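Local atomic coordinates of particle-associated lyase (Acinetobacter bacteriophage AP22, PDB entry 4Y9V), a protein that probably degrades the capsular polysaccharide of Acinetobacter baumannii as the lyase tailspike of a bacteriophage. Residues N214-V219 and V227-D232; S220-P225 and N270-T275; F260-N265 and Y278-S283; G293-N296 and A301-I304; A323-E328 and S332-H337. All coordinates share one frame; numbering follows the deposited sequence. Where two conformers were deposited one is given.

Contact 1: residues N214-V219 and V227-D232; sequences NYLKTV and VPLVID
L216 and T218 meet L229 and P228 in a buried contact, part leucine on leucine and part hydroxyl on proline, between two faces of a parallel beta-helix, the fold expected of a pectin lyase-like tailspike. Strand 215-220 runs parallel to 105-109 and 237-245 in one face, and strand 229-232 runs parallel to 113-125 and 250-255 in another, so the contact reaches across the inside of a coil and owes nothing to pairing of adjacent strands. The backbones stay well apart: the nearest CA atoms, those of T218 and P228, are separated by 6.8 Å. Side chains therefore bridge the gap. L216 and L229 touch methyl to methyl, with L216 CD2 3.8 Å from L229 CD2. Each leucine extends its CG opposite the backbone N (chi1 176° in L216 and 175° in L229), which carries the branched end inward from its own face. Aromatic residues of adjoining coils close round the pair: F114 packs on both leucines, and so does F242, while F106 touches L216. This is how a beta-helix core is filled, with residues at matching positions of successive coils piled one upon the next. Nearer the turn the partners change character. T218 and P228 approach at about a right angle, and the hydroxyl rather than the methyl leads: T218 OG1 touches the CB-CG side of the proline ring, 3.4 Å from P228 CB and 4.1 Å from P228 CG.

Contact 2: residues S220-P225 and N270-T275; sequences STDNNP and NAPANT
D222 reaches A271 across two loops on the same edge of the beta-helix, with the turn at K248 between them, an example of turns touching without any direct bond between them. The van der Waals part is compact. D222 CB lies 3.9 Å from A271 CB, and the carboxylate continues over the alanine backbone, with D222 OD2 3.8 Å from A271 CA. P272 adds only a distant brush with the same oxygen. D222 OD2 also comes within 3.6 Å of N270 O, an approach of two acceptors that the weak hydrogen bond from K148 NZ of a second subunit to N270 O may make less unfavourable.

The polar link is made by water. One molecule donates to D222 OD1 at 2.8 Å and accepts from N270 N at 2.9 Å, so OD1 takes the water while OD2 comes nearest N270 O.

Bonds within the first loop shape the backbone that carries the aspartate. Residues T221 to N224 form a type I beta turn, with N224 N 3.3 Å from T221 O, and T221 OG1 accepts from N223 N in an ST turn (138° at the hydrogen).

Segment 220-225 connects strand 215-220 to strand 229-232. The loop 270-275 lies between strands 268-269 and 278-283 and holds T275 of the glycan pocket. K248, in the turn between strands 237-245 and 250-255, stands between the two loops: its backbone bonds to that of N224, and its O accepts from N274 ND2.

Contact 3: residues F260-N265 and Y278-S283; sequences FNIAIN and YGIQIS. With 49S (2-acetamido-2-deoxy-beta-D-mannopyranuronic acid), chain B; SO4 (sulfate ion), chain K.
I280 and I282 turn inward against I262 and N265, while Y278 and Q281 of the same segment reach out to a bound sugar. Y278 comes first. Its OH accepts from O1 of the mannuronic acid unit 49S (3.1 Å) and donates to O4 of a sulfate, probably from the crystallisation liquor, that lies at the ring edge in plane. After the corner at G279 and I280, the I280 methyl CD1 comes obliquely, from one side of the amide plane, to the outer end of N265, 3.7 Å from ND2 and 3.8 Å from OD1; it also meets I262 CG2 at 4.2 Å. The amide cannot easily swing away, because N265 ND2 donates to A263 O at 2.9 Å, nearly straight (169°) and in the plane of both groups, and N265 OD1 accepts from N295 ND2. Q281 extends fully, its CG anti to the backbone N (chi1 -170°), and its NE2 gives one sound bond to 49S O3 (3.1 Å, 158°) and a weak one to O7; R253 NE holds the other amide atom, OE1. I282 then returns to the core, its CD1 3.9 Å from I262 CD1. This is a corner segment of a carbohydrate-binding parallel beta-helix, turning isoleucines into the core and Y278 and Q281 to the glycan site.

Contact 4: residues G293-N296 and A301-I304; sequences GSNN and AVAI
The backbones around N295 and A301 converge at a sharp corner of the parallel beta-helix, where strand 293-297 gives way to 302-305 after a short turn. The nearest CA atoms, those of N296 and A301, lie 5.0 Å apart, and the two strands then diverge into different faces of the helix. Each is hydrogen-bonded to other coils instead: G293 and N295 to strand 323-327, and A301 to I280 and G333. At the corner the packing is tight. A301 CB sits 3.2 Å from N295 O, its methyl pressed against a carbonyl oxygen. Among the side chains, N295 does most of the work. Its CB is 3.9 Å from A301 CB and 3.8 Å from A301 O, and its CG lies opposite its own carbonyl carbon (chi1 -60°), directing the amide inward. Burying an amide demands partners, and these come from its own coil, where Y290 OH donates to N295 OD1, and from the preceding one, where A267 O accepts from N295 ND2. N296 points the other way, where its ND2 donates to E176 OE2 of a second subunit, so adjacent residues serve the core and the interface in turn. Beside the inward amide stands V302, an apolar neighbour filling the interior, with its CG2 methyl 4.0 Å from N295 OD1.

Contact 5: residues A323-E328 and S332-H337; sequences AILHSE and SGADMH. With 49S (2-acetamido-2-deoxy-beta-D-mannopyranuronic acid), chain B.
G333 presses on the backbone of L325 and H326 as closely as its lack of a side chain permits. Its CA points a hydrogen almost straight at L325 O (CA to O 3.4 Å, 165° at the hydrogen) and lies 3.9 Å from H326 CA. On one flank L325 CD1 meets A334 CB at 4.1 Å; on the other S327 OG rests 3.8 Å from S332 C, while its hydrogen bonds go to T329 O and N351 ND2. S332 OG braces the bend by donating to A334 O from above the carbonyl plane. This is the corner of a parallel beta-helix coil, where strand 323-327 passes into the next face. Farther along, the segments part, and the second turns to sugar binding. D335 OD2 receives H337 ND1 at 2.7 Å on its syn side, a histidine-carboxylate bond that steadies the imidazole, and also accepts from I304 N. H337 holds the glycan in two ways: NE2 and O1 of 49S share a hydrogen bond of 2.9 Å at the ring edge, and the acetamido group lies over one ring face, its O7 offset toward the rim. Beyond the packed part, partly exposed E328 pairs with K186 of a second subunit.

In the fold
From the N terminus, contact 1 closes the short loop after strand 215-220. Contact 2 starts inside that loop and crosses contact 1, carrying the chain on to 270-275 some 45 residues later. Contact 3 in turn crosses contact 2, since 260-265 comes before 270-275 and 278-283 after it. Contacts 4 and 5 follow in series, each closing a short corner between one face and the next. The last three form a continuous block: I280 and I282 probably bond to A303, A301 to G333, and I304 to H337. Contacts 1 and 2 thus tie core and rim of the earlier coils, whereas contacts 3 and 5 bring Y278, Q281 and H337 to one sugar.

Contact 1: residues N214-V219 and V227-D232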
# COMPACT_ATOMS: atom_id res chain seq x y z
N ASN A 214 -12.96 -24.78 -12.84
CA ASN A 214 -12.91 -24.70 -11.40
C ASN A 214 -11.55 -25.15 -10.86
O ASN A 214 -11.04 -24.62 -9.86
CB ASN A 214 -14.02 -25.52 -10.75
CG ASN A 214 -13.93 -27.00 -11.06
OD1 ASN A 214 -13.58 -27.40 -12.16
ND2 ASN A 214 -14.21 -27.86 -10.08
N TYR A 215 -10.98 -26.16 -11.51
CA TYR A 215 -9.83 -26.92 -11.03
C TYR A 215 -9.20 -27.53 -12.27
O TYR A 215 -9.91 -28.19 -13.04
CB TYR A 215 -10.33 -28.02 -10.12
CG TYR A 215 -9.33 -29.02 -9.60
CD1 TYR A 215 -8.99 -30.15 -10.31
CD2 TYR A 215 -8.75 -28.84 -8.35
CE1 TYR A 215 -8.08 -31.06 -9.83
CE2 TYR A 215 -7.86 -29.76 -7.84
CZ TYR A 215 -7.52 -30.88 -8.57
OH TYR A 215 -6.71 -31.88 -8.09
N LEU A 216 -7.90 -27.33 -12.42
CA LEU A 216 -7.19 -27.95 -13.55
C LEU A 216 -5.84 -28.35 -12.99
O LEU A 216 -5.11 -27.51 -12.44
CB LEU A 216 -7.14 -26.97 -14.70
CG LEU A 216 -6.35 -27.44 -15.91
CD1 LEU A 216 -6.89 -28.73 -16.46
CD2 LEU A 216 -6.32 -26.37 -17.02
N LYS A 217 -5.50 -29.64 -13.07
CA LYS A 217 -4.26 -30.20 -12.56
C LYS A 217 -3.66 -31.06 -13.68
O LYS A 217 -4.34 -31.90 -14.27
CB LYS A 217 -4.49 -31.01 -11.31
CG LYS A 217 -3.23 -31.59 -10.68
CD LYS A 217 -3.47 -32.21 -9.32
CE LYS A 217 -2.24 -32.93 -8.81
NZ LYS A 217 -2.45 -33.44 -7.44
N THR A 218 -2.38 -30.81 -13.96
CA THR A 218 -1.71 -31.40 -15.12
C THR A 218 -0.37 -31.94 -14.72
O THR A 218 0.29 -31.47 -13.77
CB THR A 218 -1.56 -30.38 -16.26
OG1 THR A 218 -0.63 -29.37 -15.92
CG2 THR A 218 -2.88 -29.69 -16.61
N VAL A 219 0.09 -32.92 -15.52
CA VAL A 219 1.41 -33.50 -15.43
C VAL A 219 2.03 -33.55 -16.83
O VAL A 219 1.36 -34.00 -17.76
CB VAL A 219 1.37 -34.94 -14.85
CG1 VAL A 219 2.76 -35.61 -14.92
CG2 VAL A 219 0.87 -34.89 -13.42
N VAL A 227 3.72 -25.45 -22.89
CA VAL A 227 3.26 -24.97 -21.59
C VAL A 227 1.97 -25.72 -21.26
O VAL A 227 1.08 -25.79 -22.12
CB VAL A 227 3.07 -23.45 -21.64
CG1 VAL A 227 2.51 -22.93 -20.31
CG2 VAL A 227 4.40 -22.76 -21.98
N PRO A 228 1.82 -26.31 -20.07
CA PRO A 228 0.63 -27.11 -19.81
C PRO A 228 -0.69 -26.43 -20.09
O PRO A 228 -1.60 -27.04 -20.63
CB PRO A 228 0.86 -27.49 -18.33
CG PRO A 228 2.34 -27.55 -18.17
CD PRO A 228 2.86 -26.48 -19.04
N LEU A 229 -0.81 -25.14 -19.70
CA LEU A 229 -1.95 -24.35 -20.11
C LEU A 229 -1.46 -22.96 -20.55
O LEU A 229 -0.75 -22.27 -19.81
CB LEU A 229 -2.97 -24.15 -19.02
CG LEU A 229 -4.16 -23.22 -19.35
CD1 LEU A 229 -5.00 -23.75 -20.50
CD2 LEU A 229 -4.98 -22.97 -18.11
N VAL A 230 -1.90 -22.56 -21.75
CA VAL A 230 -1.82 -21.17 -22.20
C VAL A 230 -3.27 -20.68 -22.39
O VAL A 230 -4.08 -21.37 -23.01
CB VAL A 230 -1.05 -21.02 -23.52
CG1 VAL A 230 -0.93 -19.51 -23.87
CG2 VAL A 230 0.31 -21.68 -23.44
N ILE A 231 -3.55 -19.48 -21.87
CA ILE A 231 -4.77 -18.73 -22.17
C ILE A 231 -4.32 -17.49 -22.93
O ILE A 231 -3.48 -16.75 -22.43
CB ILE A 231 -5.55 -18.36 -20.91
CG1 ILE A 231 -5.96 -19.58 -20.12
CG2 ILE A 231 -6.72 -17.46 -21.25
CD1 ILE A 231 -6.56 -19.29 -18.77
N ASP A 232 -4.87 -17.30 -24.14
CA ASP A 232 -4.40 -16.28 -25.07
C ASP A 232 -5.61 -15.51 -25.60
O ASP A 232 -6.62 -16.12 -25.96
CB ASP A 232 -3.64 -17.01 -26.18
CG ASP A 232 -2.80 -16.18 -27.13
OD1 ASP A 232 -2.94 -14.96 -27.21
OD2 ASP A 232 -1.92 -16.84 -27.81

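Contact 2: residues S220-P225 and N270-T275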
# COMPACT_ATOMS: atom_id res chain seq x y z
N SER A 220 3.30 -33.15 -16.93
CA SER A 220 4.04 -33.25 -18.16
C SER A 220 5.48 -33.65 -17.78
O SER A 220 5.90 -33.42 -16.66
CB SER A 220 4.13 -31.87 -18.87
OG SER A 220 2.83 -31.34 -19.08
N THR A 221 6.22 -34.20 -18.73
CA THR A 221 7.64 -34.37 -18.48
C THR A 221 8.35 -33.02 -18.53
O THR A 221 7.83 -32.03 -19.06
CB THR A 221 8.29 -35.33 -19.49
OG1 THR A 221 8.31 -34.66 -20.73
CG2 THR A 221 7.55 -36.66 -19.55
N ASP A 222 9.58 -32.99 -18.03
CA ASP A 222 10.40 -31.80 -18.12
C ASP A 222 10.90 -31.55 -19.55
O ASP A 222 11.47 -30.49 -19.81
CB ASP A 222 11.60 -31.83 -17.17
CG ASP A 222 11.24 -31.59 -15.71
OD1 ASP A 222 10.17 -31.04 -15.41
OD2 ASP A 222 12.13 -31.89 -14.87
N ASN A 223 10.70 -32.47 -20.47
CA ASN A 223 11.05 -32.34 -21.86
C ASN A 223 9.89 -31.87 -22.73
O ASN A 223 10.09 -31.59 -23.93
CB ASN A 223 11.60 -33.70 -22.45
CG ASN A 223 12.91 -34.02 -21.79
OD1 ASN A 223 13.76 -33.12 -21.73
ND2 ASN A 223 13.05 -35.22 -21.28
N ASN A 224 8.69 -31.75 -22.19
CA ASN A 224 7.51 -31.41 -23.00
C ASN A 224 7.60 -29.90 -23.34
O ASN A 224 7.56 -29.08 -22.41
CB ASN A 224 6.26 -31.72 -22.22
CG ASN A 224 4.99 -31.53 -23.04
OD1 ASN A 224 4.93 -30.63 -23.90
ND2 ASN A 224 3.97 -32.31 -22.75
N PRO A 225 7.69 -29.53 -24.61
CA PRO A 225 7.87 -28.11 -24.95
C PRO A 225 6.62 -27.31 -24.84
O PRO A 225 6.67 -26.09 -24.84
CB PRO A 225 8.34 -28.18 -26.40
CG PRO A 225 7.65 -29.40 -26.95
CD PRO A 225 7.68 -30.38 -25.82
N ASN A 270 10.30 -26.87 -12.98
CA ASN A 270 11.39 -27.53 -12.28
C ASN A 270 12.36 -28.19 -13.24
O ASN A 270 13.11 -29.08 -12.85
CB ASN A 270 10.85 -28.57 -11.28
CG ASN A 270 9.95 -27.96 -10.24
OD1 ASN A 270 10.48 -27.55 -9.16
ND2 ASN A 270 8.73 -27.85 -10.49
N ALA A 271 12.38 -27.73 -14.49
CA ALA A 271 13.18 -28.35 -15.53
C ALA A 271 14.61 -27.83 -15.45
O ALA A 271 14.89 -26.81 -14.87
CB ALA A 271 12.56 -28.02 -16.88
N PRO A 272 15.54 -28.54 -16.13
CA PRO A 272 16.89 -28.01 -16.29
C PRO A 272 16.83 -26.64 -16.89
O PRO A 272 15.98 -26.32 -17.74
CB PRO A 272 17.55 -29.03 -17.21
CG PRO A 272 16.82 -30.33 -16.92
CD PRO A 272 15.39 -29.88 -16.73
N ALA A 273 17.78 -25.79 -16.52
CA ALA A 273 17.78 -24.41 -17.00
C ALA A 273 17.85 -24.32 -18.50
O ALA A 273 18.64 -24.99 -19.19
CB ALA A 273 18.96 -23.70 -16.32
N ASN A 274 17.02 -23.43 -19.04
CA ASN A 274 16.95 -23.09 -20.43
C ASN A 274 16.73 -21.57 -20.54
O ASN A 274 17.03 -20.83 -19.61
CB ASN A 274 15.93 -23.99 -21.16
CG ASN A 274 14.52 -23.89 -20.63
OD1 ASN A 274 13.95 -22.79 -20.51
ND2 ASN A 274 13.92 -25.01 -20.31
N THR A 275 16.19 -21.07 -21.65
CA THR A 275 15.98 -19.66 -21.83
C THR A 275 14.78 -19.11 -21.07
O THR A 275 14.64 -17.87 -20.95
CB THR A 275 15.88 -19.31 -23.35
OG1 THR A 275 14.87 -20.16 -23.98
CG2 THR A 275 17.20 -19.47 -24.05
O HOH W 1 9.14 -28.45 -15.05

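Contact 3: residues F260-N265 and Y278-S283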
# COMPACT_ATOMS: atom_id res chain seq x y z
N PHE A 260 -7.50 -8.90 -15.99
CA PHE A 260 -7.70 -10.20 -15.37
C PHE A 260 -7.02 -10.24 -14.01
O PHE A 260 -6.08 -9.51 -13.73
CB PHE A 260 -7.27 -11.36 -16.26
CG PHE A 260 -5.79 -11.38 -16.59
CD1 PHE A 260 -5.31 -10.62 -17.65
CD2 PHE A 260 -4.91 -12.13 -15.83
CE1 PHE A 260 -3.97 -10.64 -17.95
CE2 PHE A 260 -3.56 -12.13 -16.14
CZ PHE A 260 -3.10 -11.40 -17.21
N ASN A 261 -7.52 -11.16 -13.19
CA ASN A 261 -6.97 -11.49 -11.88
C ASN A 261 -6.52 -12.96 -11.93
O ASN A 261 -7.27 -13.84 -12.38
CB ASN A 261 -7.99 -11.31 -10.79
CG ASN A 261 -8.33 -9.86 -10.51
OD1 ASN A 261 -7.64 -8.92 -10.90
ND2 ASN A 261 -9.47 -9.67 -9.85
N ILE A 262 -5.32 -13.21 -11.43
CA ILE A 262 -4.79 -14.56 -11.30
C ILE A 262 -5.14 -15.11 -9.94
O ILE A 262 -4.69 -14.57 -8.92
CB ILE A 262 -3.25 -14.55 -11.51
CG1 ILE A 262 -2.86 -13.94 -12.86
CG2 ILE A 262 -2.70 -15.94 -11.30
CD1 ILE A 262 -1.37 -13.79 -13.06
N ALA A 263 -5.92 -16.19 -9.88
CA ALA A 263 -6.31 -16.84 -8.62
C ALA A 263 -5.15 -17.66 -8.08
O ALA A 263 -4.19 -18.00 -8.79
CB ALA A 263 -7.52 -17.73 -8.84
N ILE A 264 -5.20 -17.95 -6.81
CA ILE A 264 -4.11 -18.72 -6.20
C ILE A 264 -4.03 -20.06 -6.92
O ILE A 264 -5.02 -20.64 -7.43
CB ILE A 264 -4.33 -18.85 -4.69
CG1 ILE A 264 -3.07 -19.32 -3.96
CG2 ILE A 264 -5.53 -19.69 -4.36
CD1 ILE A 264 -3.08 -19.09 -2.46
N ASN A 265 -2.83 -20.60 -7.03
CA ASN A 265 -2.44 -21.68 -7.94
C ASN A 265 -1.17 -22.34 -7.44
O ASN A 265 -0.52 -21.89 -6.49
CB ASN A 265 -2.24 -21.11 -9.37
CG ASN A 265 -1.10 -20.11 -9.37
OD1 ASN A 265 0.08 -20.48 -9.43
ND2 ASN A 265 -1.44 -18.84 -9.26
N TYR A 278 9.78 -20.66 -16.26
CA TYR A 278 8.93 -19.70 -15.57
C TYR A 278 7.78 -20.45 -14.88
O TYR A 278 7.19 -21.36 -15.46
CB TYR A 278 8.36 -18.68 -16.55
CG TYR A 278 9.40 -17.93 -17.34
CD1 TYR A 278 10.67 -17.67 -16.88
CD2 TYR A 278 9.08 -17.42 -18.60
CE1 TYR A 278 11.59 -16.92 -17.63
CE2 TYR A 278 9.97 -16.64 -19.33
CZ TYR A 278 11.22 -16.39 -18.84
OH TYR A 278 12.05 -15.62 -19.62
N GLY A 279 7.45 -20.07 -13.65
CA GLY A 279 6.26 -20.68 -13.03
C GLY A 279 4.99 -20.23 -13.74
O GLY A 279 4.27 -21.03 -14.33
N ILE A 280 4.75 -18.93 -13.67
CA ILE A 280 3.78 -18.23 -14.48
C ILE A 280 4.52 -17.27 -15.40
O ILE A 280 5.38 -16.53 -14.93
CB ILE A 280 2.77 -17.42 -13.62
CG1 ILE A 280 2.04 -18.32 -12.66
CG2 ILE A 280 1.79 -16.66 -14.53
CD1 ILE A 280 1.17 -17.62 -11.65
N GLN A 281 4.18 -17.28 -16.69
CA GLN A 281 4.61 -16.24 -17.60
C GLN A 281 3.42 -15.37 -17.95
O GLN A 281 2.42 -15.87 -18.50
CB GLN A 281 5.27 -16.79 -18.87
CG GLN A 281 5.93 -15.66 -19.69
CD GLN A 281 6.64 -16.14 -20.93
OE1 GLN A 281 6.36 -17.22 -21.42
NE2 GLN A 281 7.55 -15.31 -21.45
N ILE A 282 3.54 -14.09 -17.65
CA ILE A 282 2.57 -13.07 -18.10
C ILE A 282 3.20 -12.50 -19.36
O ILE A 282 4.22 -11.83 -19.29
CB ILE A 282 2.34 -12.05 -16.97
CG1 ILE A 282 1.74 -12.72 -15.74
CG2 ILE A 282 1.45 -10.93 -17.50
CD1 ILE A 282 1.73 -11.85 -14.50
N SER A 283 2.64 -12.88 -20.51
CA SER A 283 3.17 -12.57 -21.83
C SER A 283 2.32 -11.50 -22.49
O SER A 283 1.18 -11.78 -22.88
CB SER A 283 3.21 -13.80 -22.71
OG SER A 283 4.16 -14.72 -22.24
C8 49S B . 10.34 -11.01 -22.99
C7 49S B . 10.36 -12.45 -22.52
O7 49S B . 9.60 -12.84 -21.61
N2 49S B . 11.24 -13.26 -23.13
C2 49S B . 11.44 -14.65 -22.76
C3 49S B . 10.83 -15.62 -23.78
O3 49S B . 9.42 -15.39 -23.92
C1 49S B . 12.92 -14.93 -22.64
O1 49S B . 13.56 -14.06 -21.77
O5 49S B . 13.54 -14.73 -23.91
C5 49S B . 13.09 -15.70 -24.87
C6 49S B . 13.87 -15.51 -26.15
O6A 49S B . 14.05 -14.34 -26.57
O6B 49S B . 14.28 -16.55 -26.73
C4 49S B . 11.58 -15.56 -25.10
O4 49S B . 11.29 -16.67 -25.96
S SO4 K . 15.34 -13.68 -18.57
O1 SO4 K . 15.15 -12.84 -19.74
O2 SO4 K . 15.46 -12.82 -17.37
O3 SO4 K . 16.59 -14.42 -18.78
O4 SO4 K . 14.25 -14.65 -18.32

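Contact 4: residues G293-N296 and A301-I304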
# COMPACT_ATOMS: atom_id res chain seq x y z
N GLY A 293 -0.42 -15.32 -3.34
CA GLY A 293 -0.04 -16.61 -3.82
C GLY A 293 1.43 -16.91 -3.61
O GLY A 293 2.13 -16.19 -2.88
N SER A 294 1.87 -18.00 -4.19
CA SER A 294 3.25 -18.43 -4.14
C SER A 294 3.57 -19.20 -5.40
O SER A 294 2.74 -19.95 -5.91
CB SER A 294 3.49 -19.35 -2.93
OG SER A 294 4.83 -19.78 -2.80
N ASN A 295 4.79 -18.98 -5.89
CA ASN A 295 5.28 -19.72 -7.02
C ASN A 295 6.79 -19.92 -6.86
O ASN A 295 7.49 -19.05 -6.37
CB ASN A 295 5.02 -19.01 -8.37
CG ASN A 295 3.54 -18.78 -8.62
OD1 ASN A 295 3.06 -17.69 -8.26
ND2 ASN A 295 2.88 -19.77 -9.16
N ASN A 296 7.22 -21.10 -7.32
CA ASN A 296 8.62 -21.53 -7.31
C ASN A 296 8.99 -22.05 -8.69
O ASN A 296 8.19 -22.70 -9.38
CB ASN A 296 8.82 -22.64 -6.28
CG ASN A 296 8.62 -22.14 -4.88
OD1 ASN A 296 9.06 -21.05 -4.54
ND2 ASN A 296 8.03 -22.94 -4.03
N ALA A 301 9.91 -17.14 -10.96
CA ALA A 301 8.66 -17.70 -10.49
C ALA A 301 7.45 -17.07 -11.19
O ALA A 301 6.57 -17.78 -11.65
CB ALA A 301 8.59 -17.58 -8.98
N VAL A 302 7.46 -15.72 -11.23
CA VAL A 302 6.57 -14.96 -12.11
C VAL A 302 7.50 -14.20 -13.05
O VAL A 302 8.32 -13.39 -12.61
CB VAL A 302 5.63 -14.01 -11.37
CG1 VAL A 302 4.90 -13.12 -12.36
CG2 VAL A 302 4.65 -14.81 -10.51
N ALA A 303 7.38 -14.51 -14.36
CA ALA A 303 8.08 -13.80 -15.41
C ALA A 303 7.07 -12.90 -16.09
O ALA A 303 5.99 -13.36 -16.46
CB ALA A 303 8.65 -14.76 -16.43
N ILE A 304 7.40 -11.62 -16.22
CA ILE A 304 6.53 -10.65 -16.89
C ILE A 304 7.30 -10.22 -18.14
O ILE A 304 8.41 -9.67 -18.03
CB ILE A 304 6.10 -9.50 -15.99
CG1 ILE A 304 5.57 -10.04 -14.66
CG2 ILE A 304 5.07 -8.66 -16.72
CD1 ILE A 304 5.15 -8.94 -13.68

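Contact 5: residues A323-E328 and S332-H337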
# COMPACT_ATOMS: atom_id res chain seq x y z
N ALA A 323 2.60 -12.03 -2.65
CA ALA A 323 3.12 -13.23 -3.30
C ALA A 323 4.53 -13.54 -2.82
O ALA A 323 5.36 -12.63 -2.66
CB ALA A 323 3.09 -13.08 -4.81
N ILE A 324 4.81 -14.83 -2.66
CA ILE A 324 6.13 -15.34 -2.27
C ILE A 324 6.70 -16.06 -3.47
O ILE A 324 6.14 -17.07 -3.91
CB ILE A 324 6.04 -16.21 -1.01
CG1 ILE A 324 5.19 -15.63 0.12
CG2 ILE A 324 7.43 -16.58 -0.57
CD1 ILE A 324 5.62 -14.31 0.71
N LEU A 325 7.78 -15.51 -4.05
CA LEU A 325 8.22 -15.85 -5.40
C LEU A 325 9.71 -16.18 -5.38
O LEU A 325 10.54 -15.31 -5.10
CB LEU A 325 7.98 -14.64 -6.31
CG LEU A 325 6.52 -14.19 -6.42
CD1 LEU A 325 6.41 -12.97 -7.28
CD2 LEU A 325 5.62 -15.32 -6.96
N HIS A 326 10.06 -17.43 -5.73
CA HIS A 326 11.45 -17.85 -5.63
C HIS A 326 11.92 -18.64 -6.84
O HIS A 326 11.20 -19.45 -7.42
CB HIS A 326 11.69 -18.68 -4.35
CG HIS A 326 11.60 -17.82 -3.12
ND1 HIS A 326 12.47 -16.76 -2.91
CD2 HIS A 326 10.79 -17.78 -2.05
CE1 HIS A 326 12.14 -16.17 -1.75
NE2 HIS A 326 11.13 -16.77 -1.20
N SER A 327 13.21 -18.38 -7.18
CA SER A 327 13.92 -19.15 -8.18
C SER A 327 14.96 -20.03 -7.49
O SER A 327 15.63 -19.59 -6.54
CB SER A 327 14.60 -18.26 -9.21
OG SER A 327 15.65 -17.51 -8.63
N GLU A 328 15.15 -21.23 -8.02
CA GLU A 328 16.19 -22.14 -7.50
C GLU A 328 17.57 -21.73 -7.96
O GLU A 328 18.53 -21.77 -7.15
CB GLU A 328 15.82 -23.56 -8.00
CG GLU A 328 16.87 -24.61 -7.62
CD GLU A 328 17.94 -24.83 -8.66
OE1 GLU A 328 17.57 -24.95 -9.85
OE2 GLU A 328 19.10 -25.02 -8.25
N SER A 332 16.15 -14.08 -10.40
CA SER A 332 15.14 -13.51 -9.51
C SER A 332 13.86 -14.31 -9.49
O SER A 332 13.36 -14.81 -10.50
CB SER A 332 14.83 -12.07 -9.91
OG SER A 332 14.34 -12.02 -11.25
N GLY A 333 13.25 -14.38 -8.30
CA GLY A 333 11.92 -14.94 -8.18
C GLY A 333 10.86 -14.10 -8.89
O GLY A 333 10.07 -14.60 -9.69
N ALA A 334 10.85 -12.81 -8.55
CA ALA A 334 10.01 -11.80 -9.20
C ALA A 334 10.78 -11.19 -10.37
O ALA A 334 11.96 -10.85 -10.25
CB ALA A 334 9.67 -10.70 -8.20
N ASP A 335 10.09 -11.03 -11.49
CA ASP A 335 10.71 -10.49 -12.68
C ASP A 335 9.85 -9.46 -13.37
O ASP A 335 8.61 -9.52 -13.40
CB ASP A 335 11.03 -11.64 -13.67
CG ASP A 335 11.33 -11.16 -15.10
OD1 ASP A 335 12.49 -10.76 -15.32
OD2 ASP A 335 10.37 -11.20 -15.93
N MET A 336 10.56 -8.54 -14.04
CA MET A 336 10.00 -7.68 -15.08
C MET A 336 11.04 -7.59 -16.20
O MET A 336 12.15 -7.09 -15.96
CB MET A 336 9.69 -6.25 -14.57
CG MET A 336 8.84 -6.20 -13.33
SD MET A 336 8.58 -4.47 -12.88
CE MET A 336 7.99 -4.63 -11.20
N HIS A 337 10.69 -8.04 -17.40
CA HIS A 337 11.52 -7.88 -18.57
C HIS A 337 11.48 -6.44 -19.09
O HIS A 337 10.65 -5.61 -18.68
CB HIS A 337 11.08 -8.84 -19.69
CG HIS A 337 11.49 -10.26 -19.51
ND1 HIS A 337 11.15 -11.10 -18.49
CD2 HIS A 337 12.25 -11.00 -20.35
CE1 HIS A 337 11.69 -12.29 -18.71
NE2 HIS A 337 12.34 -12.25 -19.84
C8 49S B . 10.34 -11.01 -22.99
C7 49S B . 10.36 -12.45 -22.52
O7 49S B . 9.60 -12.84 -21.61
N2 49S B . 11.24 -13.26 -23.13
C2 49S B . 11.44 -14.65 -22.76
C3 49S B . 10.83 -15.62 -23.78
O3 49S B . 9.42 -15.39 -23.92
C1 49S B . 12.92 -14.93 -22.64
O1 49S B . 13.56 -14.06 -21.77
O5 49S B . 13.54 -14.73 -23.91
C5 49S B . 13.09 -15.70 -24.87
C6 49S B . 13.87 -15.51 -26.15
O6A 49S B . 14.05 -14.34 -26.57
O6B 49S B . 14.28 -16.55 -26.73
C4 49S B . 11.58 -15.56 -25.10
O4 49S B . 11.29 -16.67 -25.96